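Local coordinates for trypsin-resistant surface T6 protein (Streptococcus pyogenes serotype M6, PDB 4P0D) that serves as the backbone pilin, the modular subunit that probably polymerises into the shaft of the bacterium's surface pili, at residues E58-A63 / N287-N292; Y109-L114 / S182-A187. The protein carries 1 engineered substitution. All coordinates share one frame; numbering follows the deposited sequence.

How the interactions relate
From the N terminus, the chain first builds the Ig-like domain, with helix 56-68 and, further on, strand 108-116. Strand 139-155 then leads into the second domain, whose loop 182-187 turns back to meet 109-114; this is interaction 2. After the strands of that domain, the turn at 287-292 returns to the helix and closes the longer loop of interaction 1, inside which interaction 2 is nested. Their centres lie about 7 Å apart. A probable hydrogen bond joins them, Thr60 OG1 to Thr184 OG1 at 2.7 Å, and Pro288 packs on Tyr183 and Ala187. Together they fasten one end of the first domain to loops of the second.

Interaction 1: E58-A63 / N287-N292; sequences EITTIA and NPTKGN
Thr289 meets helix 56-68 through van der Waals contact, with Ala63 as its main partner. The methyl of Ala63 sits against the forked end of the threonine, almost evenly spaced from its three atoms: Ala63 CB is 3.6 Å from Thr289 OG1, and 3.7 Å from both Thr289 CB and Thr289 CG2. Thr60, one turn earlier on the same face of the helix, adds a single methyl-to-methyl touch, Thr60 CG2 to Thr289 CG2 at 4.0 Å. The Thr60 rotamer makes this possible: CG2 lies anti to the backbone N (OG1 chi1 -64°), which puts the methyl toward the turn and leaves OG1 to look elsewhere.

The polar atoms are served by partners beyond these two segments. Thr60 OG1 bonds to Thr184 OG1, with a weak second bond to the Ser56 carbonyl in its own helix. Thr289 OG1, although it rests on the Ala63 methyl, is held weakly by Asn67 ND2, further along the helix.

Backbone bonds shape both sides. Asn287 to Lys290 form a type I turn, closed by Lys290 N to Asn287 O at 3.0 Å, and Thr289 occupies its third position with its side chain facing the helix. Behind it, Pro288 is tied by backbone hydrogen bonding to Asn189. On the other side, Ala63 N to Ile59 O, 3.1 Å, is a regular helical bond, and the Ala63 side chain also touches Leu99 of the underlying strand.

No hydrogen bond crosses between 58-63 and 287-292. With small side chains meeting, the helix and the turn can come close, 5.8 Å between Ala63 CA and Thr289 CA, so this part of the interdomain seam depends on fit of shape, while the buried hydroxyl of Thr60 is bonded to Thr184 and that of Thr289 only weakly to Asn67.

Interaction 2: Y109-L114 / S182-A187; sequences YNPILL and SYTKEA
Thr184 lays its methyl over the flat face of the Asn110 side-chain amide. Thr184 CG2 stands almost directly above the amide carbon, 3.8 Å from Asn110 CG, and is slightly nearer the oxygen, 3.7 Å from Asn110 OD1; the amide nitrogen is the more distant end. Both rotamers contribute. In Asn110, CG is anti to the carbonyl carbon (chi1 -63°), which swings the amide to the side where the loop passes. In Thr184, CG2 lies anti to the carbonyl carbon and beside the backbone N, which turns it onto the amide, while OG1 takes the place between the backbone N and the carbonyl carbon (chi1 66°) and is directed to Thr60 OG1 on helix 56-68. Pro111 adds a looser apolar touch, its CD 4.5 Å from Thr184 CG2, and its ring rests on Ile59 and Thr60 of that helix.

Beyond the methyl, water links the two segments. One water donates to Asn110 OD1 at 3.0 Å and also bonds to Ser182 OG at 3.1 Å, thus bridging the amide and the serine hydroxyl. A second lies between the carbonyls of Tyr109 and Ser182; its bond to Tyr109 O is weak, and it also donates to Ser182 O at 3.3 Å, though it cannot serve every acceptor around it at once.

Backbone bonds hold each partner. Asn110 is paired with Lys144 of strand 139-155, and the type I turn from Thr184 to Ala187 is closed by Ala187 N to Thr184 O at 3.1 Å. Tyr183 points the other way, into its own domain, where its ring meets Tyr249.

Segments 109-114 and 182-187 thus meet by a methyl-on-amide overlap with two waters beside it. Between them the polar links are carried by water, whereas the direct one from Thr184 goes to the helix.

Interaction 1: E58-A63 / N287-N292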
loop_
_atom_site.group_PDB
_atom_site.type_symbol
_atom_site.label_atom_id
_atom_site.label_comp_id
_atom_site.label_asym_id
_atom_site.label_seq_id
_atom_site.Cartn_x
_atom_site.Cartn_y
_atom_site.Cartn_z
ATOM N N GLU A 58 28.254 -21.668 3.487
ATOM C CA GLU A 58 29.600 -21.109 3.402
ATOM C C GLU A 58 29.671 -19.910 2.477
ATOM O O GLU A 58 30.304 -18.916 2.813
ATOM C CB GLU A 58 30.593 -22.175 2.907
ATOM C CG GLU A 58 30.878 -23.256 3.939
ATOM C CD GLU A 58 31.647 -24.446 3.394
ATOM O OE1 GLU A 58 31.797 -24.572 2.148
ATOM O OE2 GLU A 58 32.108 -25.264 4.236
ATOM N N ILE A 59 29.033 -20.014 1.311
ATOM C CA ILE A 59 29.091 -18.948 0.291
ATOM C C ILE A 59 28.455 -17.675 0.810
ATOM O O ILE A 59 29.061 -16.600 0.750
ATOM C CB ILE A 59 28.440 -19.367 -1.050
ATOM C CG1 ILE A 59 29.293 -20.437 -1.746
ATOM C CG2 ILE A 59 28.308 -18.167 -1.981
ATOM C CD1 ILE A 59 28.584 -21.192 -2.857
ATOM N N THR A 60 27.250 -17.798 1.356
ATOM C CA THR A 60 26.583 -16.653 1.981
ATOM C C THR A 60 27.399 -16.066 3.159
ATOM O O THR A 60 27.520 -14.850 3.300
ATOM C CB THR A 60 25.165 -17.036 2.443
ATOM O OG1 THR A 60 24.377 -17.367 1.299
ATOM C CG2 THR A 60 24.509 -15.899 3.188
ATOM N N THR A 61 27.938 -16.928 4.011
ATOM C CA THR A 61 28.826 -16.494 5.099
ATOM C C THR A 61 29.985 -15.608 4.622
ATOM O O THR A 61 30.281 -14.579 5.227
ATOM C CB THR A 61 29.345 -17.718 5.862
ATOM O OG1 THR A 61 28.217 -18.417 6.391
ATOM C CG2 THR A 61 30.280 -17.320 7.024
ATOM N N ILE A 62 30.629 -16.001 3.522
ATOM C CA ILE A 62 31.747 -15.237 2.970
ATOM C C ILE A 62 31.256 -13.876 2.514
ATOM O O ILE A 62 31.883 -12.852 2.789
ATOM C CB ILE A 62 32.413 -15.992 1.785
ATOM C CG1 ILE A 62 33.071 -17.276 2.289
ATOM C CG2 ILE A 62 33.432 -15.108 1.081
ATOM C CD1 ILE A 62 33.090 -18.434 1.316
ATOM N N ALA A 63 30.119 -13.865 1.823
ATOM C CA ALA A 63 29.522 -12.612 1.337
ATOM C C ALA A 63 29.214 -11.680 2.497
ATOM O O ALA A 63 29.490 -10.478 2.425
ATOM C CB ALA A 63 28.256 -12.891 0.524
ATOM N N ASN A 287 19.883 -6.831 -1.049
ATOM C CA ASN A 287 21.299 -7.114 -0.843
ATOM C C ASN A 287 21.394 -7.804 0.502
ATOM O O ASN A 287 21.895 -7.231 1.473
ATOM C CB ASN A 287 22.096 -5.810 -0.889
ATOM C CG ASN A 287 23.590 -6.028 -1.043
ATOM O OD1 ASN A 287 24.081 -7.158 -1.154
ATOM N ND2 ASN A 287 24.323 -4.938 -1.036
ATOM N N PRO A 288 20.881 -9.046 0.576
ATOM C CA PRO A 288 20.658 -9.642 1.880
ATOM C C PRO A 288 21.927 -10.028 2.664
ATOM O O PRO A 288 21.824 -10.409 3.835
ATOM C CB PRO A 288 19.830 -10.899 1.552
ATOM C CG PRO A 288 19.268 -10.652 0.180
ATOM C CD PRO A 288 20.410 -9.939 -0.492
ATOM N N THR A 289 23.094 -9.984 2.022
ATOM C CA THR A 289 24.342 -10.277 2.727
ATOM C C THR A 289 24.982 -9.004 3.287
ATOM O O THR A 289 26.093 -9.034 3.778
ATOM C CB THR A 289 25.348 -11.081 1.863
ATOM O OG1 THR A 289 25.819 -10.281 0.765
ATOM C CG2 THR A 289 24.709 -12.340 1.352
ATOM N N LYS A 290 24.264 -7.893 3.230
ATOM C CA LYS A 290 24.743 -6.615 3.732
ATOM C C LYS A 290 23.778 -6.075 4.772
ATOM O O LYS A 290 22.568 -6.145 4.581
ATOM C CB LYS A 290 24.851 -5.611 2.585
ATOM C CG LYS A 290 25.289 -4.201 2.988
ATOM C CD LYS A 290 25.329 -3.292 1.761
ATOM C CE LYS A 290 25.578 -1.833 2.119
ATOM N NZ LYS A 290 24.482 -1.289 2.970
ATOM N N GLY A 291 24.323 -5.506 5.851
ATOM C CA GLY A 291 23.514 -4.885 6.887
ATOM C C GLY A 291 22.854 -5.884 7.830
ATOM O O GLY A 291 23.421 -6.932 8.154
ATOM N N ASN A 292 21.650 -5.526 8.273
ATOM C CA ASN A 292 20.907 -6.229 9.298
ATOM C C ASN A 292 19.427 -6.187 8.958
ATOM O O ASN A 292 18.954 -5.228 8.366
ATOM C CB ASN A 292 21.056 -5.518 10.647
ATOM C CG ASN A 292 22.493 -5.297 11.032
ATOM O OD1 ASN A 292 23.162 -6.226 11.494
ATOM N ND2 ASN A 292 22.990 -4.066 10.830
#

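Interaction 2: Y109-L114 / S182-A187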
loop_
_atom_site.group_PDB
_atom_site.type_symbol
_atom_site.label_atom_id
_atom_site.label_comp_id
_atom_site.label_asym_id
_atom_site.label_seq_id
_atom_site.Cartn_x
_atom_site.Cartn_y
_atom_site.Cartn_z
ATOM N N TYR A 109 18.948 -11.185 -5.406
ATOM C CA TYR A 109 19.748 -12.286 -5.941
ATOM C C TYR A 109 20.490 -13.016 -4.833
ATOM O O TYR A 109 20.879 -12.401 -3.846
ATOM C CB TYR A 109 20.822 -11.724 -6.895
ATOM C CG TYR A 109 20.360 -11.424 -8.296
ATOM C CD1 TYR A 109 20.456 -12.385 -9.293
ATOM C CD2 TYR A 109 19.863 -10.168 -8.647
ATOM C CE1 TYR A 109 20.054 -12.111 -10.601
ATOM C CE2 TYR A 109 19.454 -9.895 -9.952
ATOM C CZ TYR A 109 19.562 -10.865 -10.917
ATOM O OH TYR A 109 19.177 -10.595 -12.233
ATOM N N ASN A 110 20.680 -14.325 -5.007
ATOM C CA ASN A 110 21.608 -15.067 -4.177
ATOM C C ASN A 110 23.039 -14.743 -4.621
ATOM O O ASN A 110 23.256 -14.343 -5.778
ATOM C CB ASN A 110 21.405 -16.576 -4.294
ATOM C CG ASN A 110 20.033 -17.053 -3.803
ATOM O OD1 ASN A 110 19.304 -16.367 -3.075
ATOM N ND2 ASN A 110 19.689 -18.254 -4.209
ATOM N N PRO A 111 24.011 -14.938 -3.716
ATOM C CA PRO A 111 25.456 -14.834 -4.043
ATOM C C PRO A 111 25.917 -15.937 -4.999
ATOM O O PRO A 111 25.297 -16.985 -5.051
ATOM C CB PRO A 111 26.145 -15.018 -2.699
ATOM C CG PRO A 111 25.086 -15.012 -1.661
ATOM C CD PRO A 111 23.788 -15.340 -2.317
ATOM N N ILE A 112 26.987 -15.706 -5.743
ATOM C CA ILE A 112 27.527 -16.716 -6.655
ATOM C C ILE A 112 29.011 -16.922 -6.391
ATOM O O ILE A 112 29.753 -15.962 -6.178
ATOM C CB ILE A 112 27.317 -16.354 -8.138
ATOM C CG1 ILE A 112 25.839 -16.079 -8.426
ATOM C CG2 ILE A 112 27.798 -17.499 -9.031
ATOM C CD1 ILE A 112 25.581 -15.513 -9.814
ATOM N N LEU A 113 29.416 -18.191 -6.348
ATOM C CA LEU A 113 30.825 -18.557 -6.306
ATOM C C LEU A 113 31.316 -18.957 -7.694
ATOM O O LEU A 113 30.793 -19.893 -8.302
ATOM C CB LEU A 113 31.055 -19.724 -5.352
ATOM C CG LEU A 113 32.481 -20.281 -5.326
ATOM C CD1 LEU A 113 33.408 -19.371 -4.545
ATOM C CD2 LEU A 113 32.454 -21.679 -4.723
ATOM N N LEU A 114 32.347 -18.266 -8.165
ATOM C CA LEU A 114 32.953 -18.568 -9.445
ATOM C C LEU A 114 34.446 -18.807 -9.274
ATOM O O LEU A 114 35.113 -18.132 -8.485
ATOM C CB LEU A 114 32.740 -17.427 -10.435
ATOM C CG LEU A 114 31.280 -17.180 -10.837
ATOM C CD1 LEU A 114 31.142 -15.816 -11.490
ATOM C CD2 LEU A 114 30.737 -18.255 -11.767
ATOM N N SER A 182 13.206 -14.547 -1.592
ATOM C CA SER A 182 13.826 -15.797 -1.222
ATOM C C SER A 182 15.218 -15.459 -0.703
ATOM O O SER A 182 16.049 -14.972 -1.453
ATOM C CB SER A 182 13.888 -16.709 -2.445
ATOM O OG SER A 182 14.382 -17.985 -2.108
ATOM N N TYR A 183 15.455 -15.682 0.592
ATOM C CA TYR A 183 16.777 -15.427 1.204
ATOM C C TYR A 183 17.436 -16.754 1.541
ATOM O O TYR A 183 16.757 -17.676 1.986
ATOM C CB TYR A 183 16.647 -14.658 2.517
ATOM C CG TYR A 183 15.996 -13.311 2.448
ATOM C CD1 TYR A 183 16.409 -12.357 1.519
ATOM C CD2 TYR A 183 15.003 -12.953 3.362
ATOM C CE1 TYR A 183 15.845 -11.101 1.481
ATOM C CE2 TYR A 183 14.416 -11.695 3.325
ATOM C CZ TYR A 183 14.851 -10.774 2.378
ATOM O OH TYR A 183 14.300 -9.543 2.326
ATOM N N THR A 184 18.740 -16.860 1.326
ATOM C CA THR A 184 19.498 -18.004 1.822
ATOM C C THR A 184 19.545 -17.937 3.348
ATOM O O THR A 184 19.439 -16.865 3.948
ATOM C CB THR A 184 20.941 -18.069 1.267
ATOM O OG1 THR A 184 21.719 -16.958 1.733
ATOM C CG2 THR A 184 20.929 -18.101 -0.247
ATOM N N LYS A 185 19.709 -19.100 3.959
ATOM C CA LYS A 185 19.571 -19.268 5.417
ATOM C C LYS A 185 20.457 -18.337 6.256
ATOM O O LYS A 185 20.007 -17.792 7.262
ATOM C CB LYS A 185 19.842 -20.738 5.781
ATOM C CG LYS A 185 19.254 -21.183 7.114
ATOM C CD LYS A 185 20.307 -21.289 8.203
ATOM N N GLU A 186 21.704 -18.123 5.826
ATOM C CA GLU A 186 22.661 -17.297 6.593
ATOM C C GLU A 186 22.624 -15.808 6.285
ATOM O O GLU A 186 23.429 -15.050 6.827
ATOM C CB GLU A 186 24.094 -17.804 6.393
ATOM C CG GLU A 186 24.254 -19.302 6.567
ATOM C CD GLU A 186 24.025 -19.761 7.985
ATOM O OE1 GLU A 186 24.357 -18.997 8.914
ATOM O OE2 GLU A 186 23.518 -20.895 8.157
ATOM N N ALA A 187 21.690 -15.353 5.445
ATOM C CA ALA A 187 21.619 -13.920 5.129
ATOM C C ALA A 187 21.493 -13.103 6.404
ATOM O O ALA A 187 20.768 -13.495 7.301
ATOM C CB ALA A 187 20.446 -13.622 4.200
HETATM O O HOH W 1 18.165 -12.711 -2.574
HETATM O O HOH W 2 17.435 -17.997 -1.474
#